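Local coordinates for Rho GTPase activating protein 15 (Homo sapiens, PDB 3BYI) that switches off Rho-type GTPases, RAC1 among them, by stimulating GTP hydrolysis through its all-helical RhoGAP domain, the part of the protein held in this chain, at residues Q123-R128 against A200-S205; F113-E118 against V136-P141; Q67-I72 against L79-S84; I43-K48 against H90-A95. All coordinates share one frame; numbering follows the deposited sequence.

Contact 1: residues Q123-R128 against A200-S205; sequences QDNNTR and AELMLS
Leu202 carries the whole apolar side of this contact, lending one methyl to Asn125 and the other to Arg128. Its CG stands anti to the backbone N (chi1 -173°), which sends the fork across to the start of helix 125-138. There Leu202 CD1 lies 3.4 Å from Asn125 OD1, the two side chains running antiparallel, side by side, while Leu202 CD2 rests 4.0 Å from Arg128 CB.

The polar groups work within each segment or turn to neighbours. Asp124 is the N-cap of helix 125-138: its OD1 accepts Thr127 N at 3.0 Å and Thr127 OG1 at 2.7 Å, the two donors arriving from opposite faces of the carboxylate plane on its syn side. The guanidinium of Arg128 folds back over the cap, Asp124 C lying over the centre of one face, and Arg128 NE bonds to Lys122 O. Near the end of helix 189-205, Ser205 OG reaches back 2.9 Å to Glu201 O. Asn125 ND2 hydrogen-bonds to Glu206 OE2.

Leu202 continues onto Val132 of helix 125-138; Met203 packs on Val132 and Val136 as well as on helix 141-159, and Leu204 on helices 141-159 and 168-180.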
loop_
_atom_site.group_PDB
_atom_site.type_symbol
_atom_site.label_atom_id
_atom_site.label_comp_id
_atom_site.label_asym_id
_atom_site.label_seq_id
_atom_site.Cartn_x
_atom_site.Cartn_y
_atom_site.Cartn_z
ATOM N N GLN A 123 -5.818 -26.327 -3.873
ATOM C CA GLN A 123 -6.563 -26.985 -4.952
ATOM C C GLN A 123 -7.885 -26.305 -5.372
ATOM O O GLN A 123 -8.204 -26.282 -6.559
ATOM C CB GLN A 123 -6.828 -28.451 -4.572
ATOM C CG GLN A 123 -7.324 -29.310 -5.718
ATOM N N ASP A 124 -8.649 -25.779 -4.411
ATOM C CA ASP A 124 -9.884 -25.036 -4.704
ATOM C C ASP A 124 -9.935 -23.703 -3.950
ATOM O O ASP A 124 -9.231 -23.525 -2.950
ATOM C CB ASP A 124 -11.111 -25.879 -4.359
ATOM C CG ASP A 124 -11.364 -25.960 -2.880
ATOM O OD1 ASP A 124 -10.513 -25.485 -2.113
ATOM O OD2 ASP A 124 -12.417 -26.499 -2.479
ATOM N N ASN A 125 -10.779 -22.782 -4.424
ATOM C CA ASN A 125 -10.820 -21.395 -3.912
ATOM C C ASN A 125 -11.164 -21.241 -2.395
ATOM O O ASN A 125 -10.693 -20.288 -1.768
ATOM C CB ASN A 125 -11.765 -20.537 -4.787
ATOM C CG ASN A 125 -11.589 -19.011 -4.586
ATOM O OD1 ASN A 125 -10.481 -18.470 -4.630
ATOM N ND2 ASN A 125 -12.712 -18.316 -4.406
ATOM N N ASN A 126 -11.961 -22.155 -1.820
ATOM C CA ASN A 126 -12.376 -22.055 -0.395
ATOM C C ASN A 126 -11.281 -22.493 0.581
ATOM O O ASN A 126 -11.151 -21.941 1.689
ATOM C CB ASN A 126 -13.644 -22.878 -0.102
ATOM C CG ASN A 126 -14.922 -22.181 -0.537
ATOM O OD1 ASN A 126 -14.994 -20.950 -0.635
ATOM N ND2 ASN A 126 -15.945 -22.977 -0.797
ATOM N N THR A 127 -10.520 -23.503 0.169
ATOM C CA THR A 127 -9.292 -23.851 0.845
ATOM C C THR A 127 -8.373 -22.645 0.828
ATOM O O THR A 127 -7.873 -22.269 1.872
ATOM C CB THR A 127 -8.581 -25.074 0.211
ATOM O OG1 THR A 127 -9.446 -26.210 0.272
ATOM C CG2 THR A 127 -7.296 -25.406 0.961
ATOM N N ARG A 128 -8.180 -22.037 -0.345
ATOM C CA ARG A 128 -7.320 -20.862 -0.486
ATOM C C ARG A 128 -7.740 -19.769 0.483
ATOM O O ARG A 128 -6.893 -19.224 1.184
ATOM C CB ARG A 128 -7.323 -20.286 -1.911
ATOM C CG ARG A 128 -6.525 -21.074 -2.912
ATOM C CD ARG A 128 -6.670 -20.564 -4.343
ATOM N NE ARG A 128 -6.529 -21.681 -5.285
ATOM C CZ ARG A 128 -7.187 -21.806 -6.438
ATOM N NH1 ARG A 128 -8.040 -20.876 -6.862
ATOM N NH2 ARG A 128 -6.975 -22.878 -7.185
ATOM N N ALA A 200 -2.691 -10.792 -4.199
ATOM C CA ALA A 200 -3.395 -9.509 -4.096
ATOM C C ALA A 200 -4.824 -9.597 -4.636
ATOM O O ALA A 200 -5.733 -9.062 -4.029
ATOM C CB ALA A 200 -2.613 -8.370 -4.758
ATOM N N GLU A 201 -5.022 -10.254 -5.778
ATOM C CA GLU A 201 -6.358 -10.463 -6.328
ATOM C C GLU A 201 -7.293 -11.190 -5.353
ATOM O O GLU A 201 -8.470 -10.819 -5.211
ATOM C CB GLU A 201 -6.281 -11.251 -7.643
ATOM C CG GLU A 201 -5.828 -10.442 -8.808
ATOM C CD GLU A 201 -6.040 -11.115 -10.148
ATOM O OE1 GLU A 201 -7.050 -11.813 -10.334
ATOM O OE2 GLU A 201 -5.175 -10.928 -11.023
ATOM N N LEU A 202 -6.789 -12.227 -4.680
ATOM C CA LEU A 202 -7.634 -12.980 -3.740
ATOM C C LEU A 202 -8.009 -12.143 -2.516
ATOM O O LEU A 202 -9.162 -12.223 -2.022
ATOM C CB LEU A 202 -6.956 -14.255 -3.250
ATOM C CG LEU A 202 -7.829 -15.192 -2.398
ATOM C CD1 LEU A 202 -9.030 -15.758 -3.227
ATOM C CD2 LEU A 202 -6.977 -16.280 -1.861
ATOM N N MET A 203 -7.050 -11.356 -2.017
ATOM C CA MET A 203 -7.317 -10.519 -0.858
ATOM C C MET A 203 -8.372 -9.466 -1.186
ATOM O O MET A 203 -9.158 -9.042 -0.336
ATOM C CB MET A 203 -6.056 -9.812 -0.362
ATOM C CG MET A 203 -4.883 -10.721 -0.024
ATOM S SD MET A 203 -4.905 -11.372 1.624
ATOM C CE MET A 203 -4.733 -9.868 2.556
ATOM N N LEU A 204 -8.387 -9.051 -2.445
ATOM C CA LEU A 204 -9.360 -8.084 -2.936
ATOM C C LEU A 204 -10.725 -8.735 -3.213
ATOM O O LEU A 204 -11.747 -8.308 -2.667
ATOM C CB LEU A 204 -8.829 -7.485 -4.221
ATOM C CG LEU A 204 -9.481 -6.258 -4.825
ATOM C CD1 LEU A 204 -9.901 -5.210 -3.758
ATOM C CD2 LEU A 204 -8.438 -5.699 -5.804
ATOM N N SER A 205 -10.733 -9.767 -4.051
ATOM C CA SER A 205 -11.991 -10.367 -4.478
ATOM C C SER A 205 -12.707 -11.150 -3.352
ATOM O O SER A 205 -13.903 -11.333 -3.405
ATOM C CB SER A 205 -11.780 -11.247 -5.722
ATOM O OG SER A 205 -10.965 -12.362 -5.416
#

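Contact 2: residues F113-E118 against V136-P141; sequences FEQFVE and VQKLPP
Phe116 reaches from helix 110-120 toward Val136 of helix 125-138 and Leu139 just after it, meeting both with the far edge of its ring. CB leaves the helix across the line to the other segment and does not aim at it; rotation about the CA-CB bond (chi1 -83°) sets CG beside the backbone N and carries the ring over. CD1 and CD2 lie short of the partner segment, and CE2 and CZ do the touching. Phe116 CE2 comes to 4.4 Å from Val136 CG2, and Phe116 CZ to 4.5 Å from Leu139 CD1. Both methyls sit near the ring plane, at the edge. These are long van der Waals distances, and just 136 Å² is buried between the segments in all.

The segments belong to consecutive helices of the all-helical RhoGAP fold, and Leu139 and Pro140, an N-cap, lead on to helix 141-159. Phe116 also meets Phe108 edge-to-face and touches Ile199 of helix 189-205; Val136 in turn touches Met203 of that helix.

Toward the outside the pairing becomes mixed. Gln115 comes end-on to the exposed Lys138, which runs across it: Gln115 OE1 lies 4.3 Å from Lys138 CD, so the amide oxygen meets the aliphatic chain, whereas NZ makes a weak hydrogen bond to Ser134 O. At the corner, Val136 O accepts from Leu139 N at 3.1 Å and from Arg144 NH1.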
loop_
_atom_site.group_PDB
_atom_site.type_symbol
_atom_site.label_atom_id
_atom_site.label_comp_id
_atom_site.label_asym_id
_atom_site.label_seq_id
_atom_site.Cartn_x
_atom_site.Cartn_y
_atom_site.Cartn_z
ATOM N N PHE A 113 5.919 -14.852 3.096
ATOM C CA PHE A 113 5.723 -15.034 1.648
ATOM C C PHE A 113 5.559 -16.511 1.212
ATOM O O PHE A 113 4.615 -16.844 0.466
ATOM C CB PHE A 113 6.852 -14.341 0.860
ATOM C CG PHE A 113 6.688 -14.452 -0.626
ATOM C CD1 PHE A 113 5.602 -13.865 -1.257
ATOM C CD2 PHE A 113 7.590 -15.185 -1.393
ATOM C CE1 PHE A 113 5.418 -13.994 -2.642
ATOM C CE2 PHE A 113 7.418 -15.308 -2.761
ATOM C CZ PHE A 113 6.326 -14.728 -3.385
ATOM N N GLU A 114 6.441 -17.392 1.693
ATOM C CA GLU A 114 6.335 -18.820 1.370
ATOM C C GLU A 114 4.974 -19.386 1.784
ATOM O O GLU A 114 4.383 -20.175 1.046
ATOM C CB GLU A 114 7.477 -19.635 1.988
ATOM N N GLN A 115 4.468 -18.951 2.942
ATOM C CA GLN A 115 3.182 -19.425 3.460
ATOM C C GLN A 115 2.009 -18.953 2.630
ATOM O O GLN A 115 1.069 -19.720 2.456
ATOM C CB GLN A 115 2.961 -19.025 4.936
ATOM C CG GLN A 115 3.626 -19.943 6.020
ATOM C CD GLN A 115 3.481 -19.383 7.483
ATOM O OE1 GLN A 115 2.548 -19.776 8.201
ATOM N NE2 GLN A 115 4.387 -18.463 7.908
ATOM N N PHE A 116 2.042 -17.685 2.181
ATOM C CA PHE A 116 0.991 -17.073 1.301
ATOM C C PHE A 116 0.972 -17.698 -0.091
ATOM O O PHE A 116 -0.103 -17.912 -0.667
ATOM C CB PHE A 116 1.178 -15.544 1.128
ATOM C CG PHE A 116 0.597 -14.691 2.264
ATOM C CD1 PHE A 116 1.425 -14.052 3.167
ATOM C CD2 PHE A 116 -0.774 -14.540 2.412
ATOM C CE1 PHE A 116 0.894 -13.274 4.216
ATOM C CE2 PHE A 116 -1.308 -13.759 3.432
ATOM C CZ PHE A 116 -0.475 -13.128 4.344
ATOM N N VAL A 117 2.161 -17.962 -0.633
ATOM C CA VAL A 117 2.287 -18.710 -1.902
ATOM C C VAL A 117 1.679 -20.105 -1.806
ATOM O O VAL A 117 0.937 -20.499 -2.703
ATOM C CB VAL A 117 3.765 -18.857 -2.368
ATOM C CG1 VAL A 117 3.871 -19.827 -3.560
ATOM C CG2 VAL A 117 4.344 -17.515 -2.730
ATOM N N GLU A 118 2.018 -20.858 -0.752
ATOM C CA GLU A 118 1.399 -22.170 -0.496
ATOM C C GLU A 118 -0.117 -22.038 -0.437
ATOM O O GLU A 118 -0.852 -22.920 -0.922
ATOM C CB GLU A 118 1.854 -22.771 0.844
ATOM C CG GLU A 118 3.245 -23.371 0.864
ATOM C CD GLU A 118 3.575 -24.074 2.201
ATOM O OE1 GLU A 118 2.690 -24.123 3.093
ATOM O OE2 GLU A 118 4.718 -24.584 2.354
ATOM N N VAL A 136 -3.366 -14.231 7.742
ATOM C CA VAL A 136 -3.606 -12.831 8.119
ATOM C C VAL A 136 -3.730 -12.712 9.645
ATOM O O VAL A 136 -3.230 -11.744 10.240
ATOM C CB VAL A 136 -4.862 -12.236 7.405
ATOM C CG1 VAL A 136 -5.322 -10.887 8.064
ATOM C CG2 VAL A 136 -4.570 -12.066 5.924
ATOM N N GLN A 137 -4.385 -13.700 10.266
ATOM C CA GLN A 137 -4.502 -13.772 11.735
ATOM C C GLN A 137 -3.155 -13.989 12.438
ATOM O O GLN A 137 -3.035 -13.723 13.623
ATOM C CB GLN A 137 -5.527 -14.850 12.155
ATOM C CG GLN A 137 -7.002 -14.417 11.916
ATOM C CD GLN A 137 -8.025 -15.577 11.859
ATOM O OE1 GLN A 137 -7.666 -16.760 11.753
ATOM N NE2 GLN A 137 -9.318 -15.223 11.903
ATOM N N LYS A 138 -2.144 -14.477 11.728
ATOM C CA LYS A 138 -0.823 -14.598 12.334
ATOM C C LYS A 138 0.030 -13.329 12.190
ATOM O O LYS A 138 1.065 -13.227 12.807
ATOM C CB LYS A 138 -0.068 -15.820 11.806
ATOM C CG LYS A 138 -0.748 -17.166 12.095
ATOM C CD LYS A 138 -0.045 -18.325 11.352
ATOM C CE LYS A 138 -0.833 -19.638 11.434
ATOM N NZ LYS A 138 -2.019 -19.678 10.491
ATOM N N LEU A 139 -0.403 -12.363 11.392
ATOM C CA LEU A 139 0.420 -11.168 11.155
ATOM C C LEU A 139 0.526 -10.222 12.356
ATOM O O LEU A 139 -0.333 -10.224 13.242
ATOM C CB LEU A 139 -0.122 -10.378 9.990
ATOM C CG LEU A 139 0.025 -10.939 8.594
ATOM C CD1 LEU A 139 -1.017 -10.260 7.717
ATOM C CD2 LEU A 139 1.450 -10.740 8.063
ATOM N N PRO A 140 1.571 -9.383 12.381
ATOM C CA PRO A 140 1.600 -8.373 13.419
ATOM C C PRO A 140 0.428 -7.409 13.176
ATOM O O PRO A 140 0.095 -7.105 12.025
ATOM C CB PRO A 140 2.949 -7.682 13.202
ATOM C CG PRO A 140 3.720 -8.574 12.322
ATOM C CD PRO A 140 2.729 -9.264 11.482
ATOM N N PRO A 141 -0.231 -6.962 14.241
ATOM C CA PRO A 141 -1.454 -6.174 13.995
ATOM C C PRO A 141 -1.323 -4.987 13.013
ATOM O O PRO A 141 -2.268 -4.703 12.293
ATOM C CB PRO A 141 -1.853 -5.688 15.399
ATOM C CG PRO A 141 -1.191 -6.663 16.336
ATOM C CD PRO A 141 0.054 -7.135 15.675
#

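Contact 3: residues Q67-I72 against L79-S84; sequences QKLRFI and LNLDDS
Leu69 and Leu79 form the tight part of this contact, where the loop after helix 63-74 turns back on that helix. Their side chains are set roughly perpendicular. Leu69 CD2 meets both methyls of Leu79, CD2 at 3.7 Å and CD1 at 4.0 Å, so one branch sits against the fork of the other leucine. In Leu79 CG is anti to the backbone N (chi1 -175°), swinging that fork toward the helix. The other branch of Leu69 faces Leu81 more distantly, Leu69 CD1 to Leu81 CD2 at 4.5 Å. Leu69 and Leu81 are buried, and the packing carries on beyond the two segments: Leu69 touches Val91 and Ala95 of helix 89-102, Leu79 touches Phe38, and Leu81 reaches Ala45 of helix 37-49.

Contact thins along the other side. Ile72, one turn further along the helix, is partly exposed and lays CG2 4.2 Å from Leu79 CD1, with Trp86 touching both residues.

Between and after the two loop leucines, Asn80, Asp82 and Asp83 are exposed, while Leu81 reaches back into the packing. Asn80 OD1 accepts Asp82 N at 2.7 Å, the donor nitrogen lying 19° off the carbonyl plane, and Asp83 N bonds to Asn80 O. The carboxylate of Asp82 pairs with Lys48 NZ, while Leu79 O takes a bond from Gln41 NE2, two polar ties to helix 37-49.

The loop carries a type I beta turn from Asn80 to Asp83, overlapped by an Asx turn that starts at the same Asn80, on a connection of the RhoGAP fold whose leucines are tucked between helices 63-74 and 37-49.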
loop_
_atom_site.group_PDB
_atom_site.type_symbol
_atom_site.label_atom_id
_atom_site.label_comp_id
_atom_site.label_asym_id
_atom_site.label_seq_id
_atom_site.Cartn_x
_atom_site.Cartn_y
_atom_site.Cartn_z
ATOM N N GLN A 67 6.764 13.968 -4.688
ATOM C CA GLN A 67 7.973 14.127 -3.896
ATOM C C GLN A 67 7.812 15.260 -2.872
ATOM O O GLN A 67 8.288 15.157 -1.731
ATOM C CB GLN A 67 9.195 14.329 -4.808
ATOM C CG GLN A 67 9.615 13.052 -5.587
ATOM C CD GLN A 67 10.293 11.954 -4.711
ATOM O OE1 GLN A 67 10.132 11.945 -3.510
ATOM N NE2 GLN A 67 11.045 11.052 -5.329
ATOM N N LYS A 68 7.119 16.337 -3.253
ATOM C CA LYS A 68 6.811 17.422 -2.300
ATOM C C LYS A 68 5.806 17.002 -1.246
ATOM O O LYS A 68 5.868 17.461 -0.108
ATOM C CB LYS A 68 6.171 18.627 -2.982
ATOM C CG LYS A 68 7.036 19.382 -3.921
ATOM C CD LYS A 68 6.256 20.443 -4.645
ATOM C CE LYS A 68 7.194 21.375 -5.394
ATOM N NZ LYS A 68 6.414 22.182 -6.370
ATOM N N LEU A 69 4.834 16.183 -1.647
ATOM C CA LEU A 69 3.866 15.602 -0.701
ATOM C C LEU A 69 4.605 14.768 0.354
ATOM O O LEU A 69 4.404 14.938 1.564
ATOM C CB LEU A 69 2.853 14.710 -1.432
ATOM C CG LEU A 69 1.452 14.548 -0.808
ATOM C CD1 LEU A 69 0.558 13.564 -1.634
ATOM C CD2 LEU A 69 1.476 14.156 0.652
ATOM N N ARG A 70 5.459 13.871 -0.115
ATOM C CA ARG A 70 6.320 13.049 0.754
ATOM C C ARG A 70 7.154 13.898 1.709
ATOM O O ARG A 70 7.274 13.589 2.897
ATOM C CB ARG A 70 7.244 12.220 -0.110
ATOM C CG ARG A 70 8.312 11.453 0.614
ATOM C CD ARG A 70 9.093 10.719 -0.402
ATOM N NE ARG A 70 10.166 9.934 0.139
ATOM C CZ ARG A 70 11.314 10.448 0.576
ATOM N NH1 ARG A 70 11.529 11.744 0.532
ATOM N NH2 ARG A 70 12.261 9.658 1.043
ATOM N N PHE A 71 7.719 14.979 1.188
ATOM C CA PHE A 71 8.567 15.839 2.005
ATOM C C PHE A 71 7.793 16.488 3.149
ATOM O O PHE A 71 8.230 16.515 4.303
ATOM C CB PHE A 71 9.169 16.962 1.177
ATOM C CG PHE A 71 10.092 17.850 1.969
ATOM C CD1 PHE A 71 11.444 17.528 2.091
ATOM C CD2 PHE A 71 9.611 18.977 2.626
ATOM C CE1 PHE A 71 12.310 18.317 2.830
ATOM C CE2 PHE A 71 10.482 19.802 3.365
ATOM C CZ PHE A 71 11.832 19.461 3.467
ATOM N N ILE A 72 6.651 17.072 2.798
ATOM C CA ILE A 72 5.765 17.687 3.787
ATOM C C ILE A 72 5.399 16.667 4.881
ATOM O O ILE A 72 5.412 16.965 6.072
ATOM C CB ILE A 72 4.482 18.273 3.121
ATOM C CG1 ILE A 72 4.808 19.605 2.407
ATOM C CG2 ILE A 72 3.390 18.439 4.131
ATOM C CD1 ILE A 72 3.651 20.119 1.477
ATOM N N LEU A 79 -0.954 18.147 6.986
ATOM C CA LEU A 79 -1.328 17.861 5.616
ATOM C C LEU A 79 -2.843 18.046 5.488
ATOM O O LEU A 79 -3.608 17.501 6.284
ATOM C CB LEU A 79 -0.883 16.455 5.212
ATOM C CG LEU A 79 -1.114 16.063 3.755
ATOM C CD1 LEU A 79 -0.348 17.022 2.832
ATOM C CD2 LEU A 79 -0.690 14.620 3.553
ATOM N N ASN A 80 -3.261 18.811 4.480
ATOM C CA ASN A 80 -4.659 18.913 4.081
ATOM C C ASN A 80 -4.799 18.554 2.600
ATOM O O ASN A 80 -4.453 19.346 1.722
ATOM C CB ASN A 80 -5.181 20.361 4.323
ATOM C CG ASN A 80 -6.662 20.532 3.983
ATOM O OD1 ASN A 80 -7.206 19.809 3.171
ATOM N ND2 ASN A 80 -7.308 21.501 4.612
ATOM N N LEU A 81 -5.328 17.370 2.311
ATOM C CA LEU A 81 -5.436 16.906 0.928
ATOM C C LEU A 81 -6.543 17.605 0.122
ATOM O O LEU A 81 -6.685 17.379 -1.101
ATOM C CB LEU A 81 -5.555 15.368 0.912
ATOM C CG LEU A 81 -4.291 14.598 1.356
ATOM C CD1 LEU A 81 -4.479 13.047 1.245
ATOM C CD2 LEU A 81 -3.080 15.020 0.536
ATOM N N ASP A 82 -7.298 18.499 0.764
ATOM C CA ASP A 82 -8.233 19.368 0.023
ATOM C C ASP A 82 -7.563 20.633 -0.513
ATOM O O ASP A 82 -8.163 21.375 -1.262
ATOM C CB ASP A 82 -9.457 19.744 0.862
ATOM C CG ASP A 82 -10.386 18.566 1.096
ATOM O OD1 ASP A 82 -10.735 17.852 0.129
ATOM O OD2 ASP A 82 -10.794 18.361 2.248
ATOM N N ASP A 83 -6.309 20.871 -0.156
ATOM C CA ASP A 83 -5.579 21.995 -0.730
ATOM C C ASP A 83 -5.380 21.819 -2.224
ATOM O O ASP A 83 -5.164 20.731 -2.707
ATOM C CB ASP A 83 -4.223 22.185 -0.066
ATOM C CG ASP A 83 -4.330 22.782 1.308
ATOM O OD1 ASP A 83 -5.451 23.133 1.755
ATOM O OD2 ASP A 83 -3.280 22.904 1.939
ATOM N N SER A 84 -5.416 22.927 -2.943
ATOM C CA SER A 84 -5.380 22.929 -4.390
ATOM C C SER A 84 -4.108 22.281 -4.935
ATOM O O SER A 84 -4.124 21.714 -6.033
ATOM C CB SER A 84 -5.547 24.361 -4.939
ATOM O OG SER A 84 -4.504 25.191 -4.501
#

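Contact 4: residues I43-K48 against H90-A95; sequences IEAVEK and HVVTGA
Helices 37-49 and 89-102 run antiparallel but clearly inclined here, the axes of segments 43-48 and 90-95 crossing at -146° with a closest approach of 9.6 Å and the backbones nearest at Val46 and Thr93. The contact is made by two valines, an alanine and a threonine. Val46 and Val92 carry it equally, each through one methyl: Val46 CG2 lies 3.8 Å from Thr93 CG2 and 3.9 Å from Val92 CG1. The two valines pass one another pointing in opposed senses, whereas the Thr93 side chain lies square across that of Val46. One residue earlier, Ala45 CB meets the same Val92 methyl, CG1, at 4.2 Å, so this branch is touched by two neighbours from one helix. All four residues are buried.

The pair belongs to the helical core of the RhoGAP domain, probably near its catalytic side: the side chain of Thr93 is about 8 Å from that of Arg58, predicted to be the arginine finger that stabilises the transition state of GTP hydrolysis.

Thr93 divides its two branches between the helices. Its OG1, between the backbone N and the carbonyl carbon (chi1 61°), turns back to His90 O at 2.9 Å, above the carbonyl plane; that oxygen also accepts Gly94 N from the same face. The methyl is thereby presented to Val46, which also touches Tyr57 and His153, while Thr93 packs on Ile56 in the loop before helix 63-74.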
loop_
_atom_site.group_PDB
_atom_site.type_symbol
_atom_site.label_atom_id
_atom_site.label_comp_id
_atom_site.label_asym_id
_atom_site.label_seq_id
_atom_site.Cartn_x
_atom_site.Cartn_y
_atom_site.Cartn_z
ATOM N N ILE A 43 -6.405 7.294 1.547
ATOM C CA ILE A 43 -7.641 6.542 1.347
ATOM C C ILE A 43 -8.859 7.459 1.388
ATOM O O ILE A 43 -9.709 7.383 0.483
ATOM C CB ILE A 43 -7.798 5.376 2.388
ATOM C CG1 ILE A 43 -6.866 4.228 1.977
ATOM C CG2 ILE A 43 -9.281 4.996 2.536
ATOM C CD1 ILE A 43 -6.746 3.115 2.935
ATOM N N GLU A 44 -8.943 8.326 2.394
ATOM C CA GLU A 44 -10.098 9.201 2.516
ATOM C C GLU A 44 -10.242 10.128 1.292
ATOM O O GLU A 44 -11.330 10.337 0.789
ATOM C CB GLU A 44 -9.992 10.052 3.782
ATOM C CG GLU A 44 -11.164 11.029 3.967
ATOM C CD GLU A 44 -10.786 12.239 4.813
ATOM O OE1 GLU A 44 -9.571 12.574 4.928
ATOM O OE2 GLU A 44 -11.721 12.856 5.357
ATOM N N ALA A 45 -9.131 10.721 0.863
ATOM C CA ALA A 45 -9.122 11.602 -0.309
ATOM C C ALA A 45 -9.495 10.864 -1.602
ATOM O O ALA A 45 -10.195 11.388 -2.438
ATOM C CB ALA A 45 -7.769 12.289 -0.456
ATOM N N VAL A 46 -9.068 9.614 -1.727
ATOM C CA VAL A 46 -9.406 8.818 -2.901
ATOM C C VAL A 46 -10.894 8.438 -2.895
ATOM O O VAL A 46 -11.578 8.559 -3.922
ATOM C CB VAL A 46 -8.432 7.585 -3.082
ATOM C CG1 VAL A 46 -8.845 6.641 -4.268
ATOM C CG2 VAL A 46 -6.983 8.072 -3.319
ATOM N N GLU A 47 -11.412 8.047 -1.741
ATOM C CA GLU A 47 -12.844 7.809 -1.596
ATOM C C GLU A 47 -13.701 9.055 -1.834
ATOM O O GLU A 47 -14.757 8.971 -2.415
ATOM C CB GLU A 47 -13.118 7.159 -0.239
ATOM C CG GLU A 47 -12.453 5.767 -0.176
ATOM C CD GLU A 47 -12.898 4.914 0.960
ATOM O OE1 GLU A 47 -13.802 5.328 1.706
ATOM O OE2 GLU A 47 -12.351 3.801 1.108
ATOM N N LYS A 48 -13.224 10.212 -1.410
ATOM C CA LYS A 48 -13.962 11.454 -1.550
ATOM C C LYS A 48 -14.039 11.897 -3.000
ATOM O O LYS A 48 -15.091 12.307 -3.464
ATOM C CB LYS A 48 -13.277 12.568 -0.765
ATOM C CG LYS A 48 -13.936 13.956 -0.926
ATOM C CD LYS A 48 -13.318 14.956 0.009
ATOM C CE LYS A 48 -13.981 16.329 -0.103
ATOM N NZ LYS A 48 -13.378 17.244 0.931
ATOM N N HIS A 90 -4.257 11.606 -8.593
ATOM C CA HIS A 90 -3.198 10.670 -8.939
ATOM C C HIS A 90 -1.873 10.945 -8.189
ATOM O O HIS A 90 -1.049 10.053 -8.040
ATOM C CB HIS A 90 -2.959 10.674 -10.440
ATOM C CG HIS A 90 -4.152 10.288 -11.246
ATOM N ND1 HIS A 90 -4.798 9.082 -11.075
ATOM C CD2 HIS A 90 -4.817 10.942 -12.232
ATOM C CE1 HIS A 90 -5.799 9.002 -11.940
ATOM N NE2 HIS A 90 -5.833 10.117 -12.649
ATOM N N VAL A 91 -1.664 12.181 -7.744
ATOM C CA VAL A 91 -0.561 12.502 -6.828
ATOM C C VAL A 91 -0.761 11.789 -5.465
ATOM O O VAL A 91 0.198 11.307 -4.850
ATOM C CB VAL A 91 -0.378 14.064 -6.633
ATOM C CG1 VAL A 91 0.582 14.384 -5.459
ATOM C CG2 VAL A 91 0.091 14.727 -7.914
ATOM N N VAL A 92 -2.017 11.688 -5.027
ATOM C CA VAL A 92 -2.376 11.031 -3.751
ATOM C C VAL A 92 -2.179 9.530 -3.868
ATOM O O VAL A 92 -1.539 8.899 -3.003
ATOM C CB VAL A 92 -3.818 11.402 -3.315
ATOM C CG1 VAL A 92 -4.286 10.594 -2.105
ATOM C CG2 VAL A 92 -3.899 12.905 -3.056
ATOM N N THR A 93 -2.712 8.939 -4.939
ATOM C CA THR A 93 -2.528 7.514 -5.142
ATOM C C THR A 93 -1.054 7.182 -5.279
ATOM O O THR A 93 -0.614 6.201 -4.731
ATOM C CB THR A 93 -3.225 6.984 -6.386
ATOM O OG1 THR A 93 -2.678 7.657 -7.514
ATOM C CG2 THR A 93 -4.770 7.143 -6.307
ATOM N N GLY A 94 -0.308 8.001 -6.035
ATOM C CA GLY A 94 1.130 7.816 -6.198
ATOM C C GLY A 94 1.918 7.893 -4.904
ATOM O O GLY A 94 2.834 7.129 -4.688
ATOM N N ALA A 95 1.527 8.800 -4.030
ATOM C CA ALA A 95 2.193 8.982 -2.751
ATOM C C ALA A 95 1.866 7.827 -1.819
ATOM O O ALA A 95 2.739 7.338 -1.102
ATOM C CB ALA A 95 1.805 10.382 -2.124
#

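In the fold
The four contacts form two pairs within one RhoGAP domain. Contacts 3 and 4 come first along the chain, with contact 3 made entirely between the segments of contact 4. Their centres are 11 Å apart, and they touch through leucine packing and the Asp82-Lys48 salt bridge, joining helices 37-49, 63-74 and 89-102, which follow each other in the chain, into one bundle. Contacts 1 and 2 follow, with alternating segments; they share helix 125-138, lie 13 Å apart between centres, and touch where Met203 packs on Val136. Contact 3 is 36 Å from contact 1, centre to centre, across the chain's middle. The predicted arginine finger lies near contact 4, whereas contacts 1 and 2 pack helices remote from it.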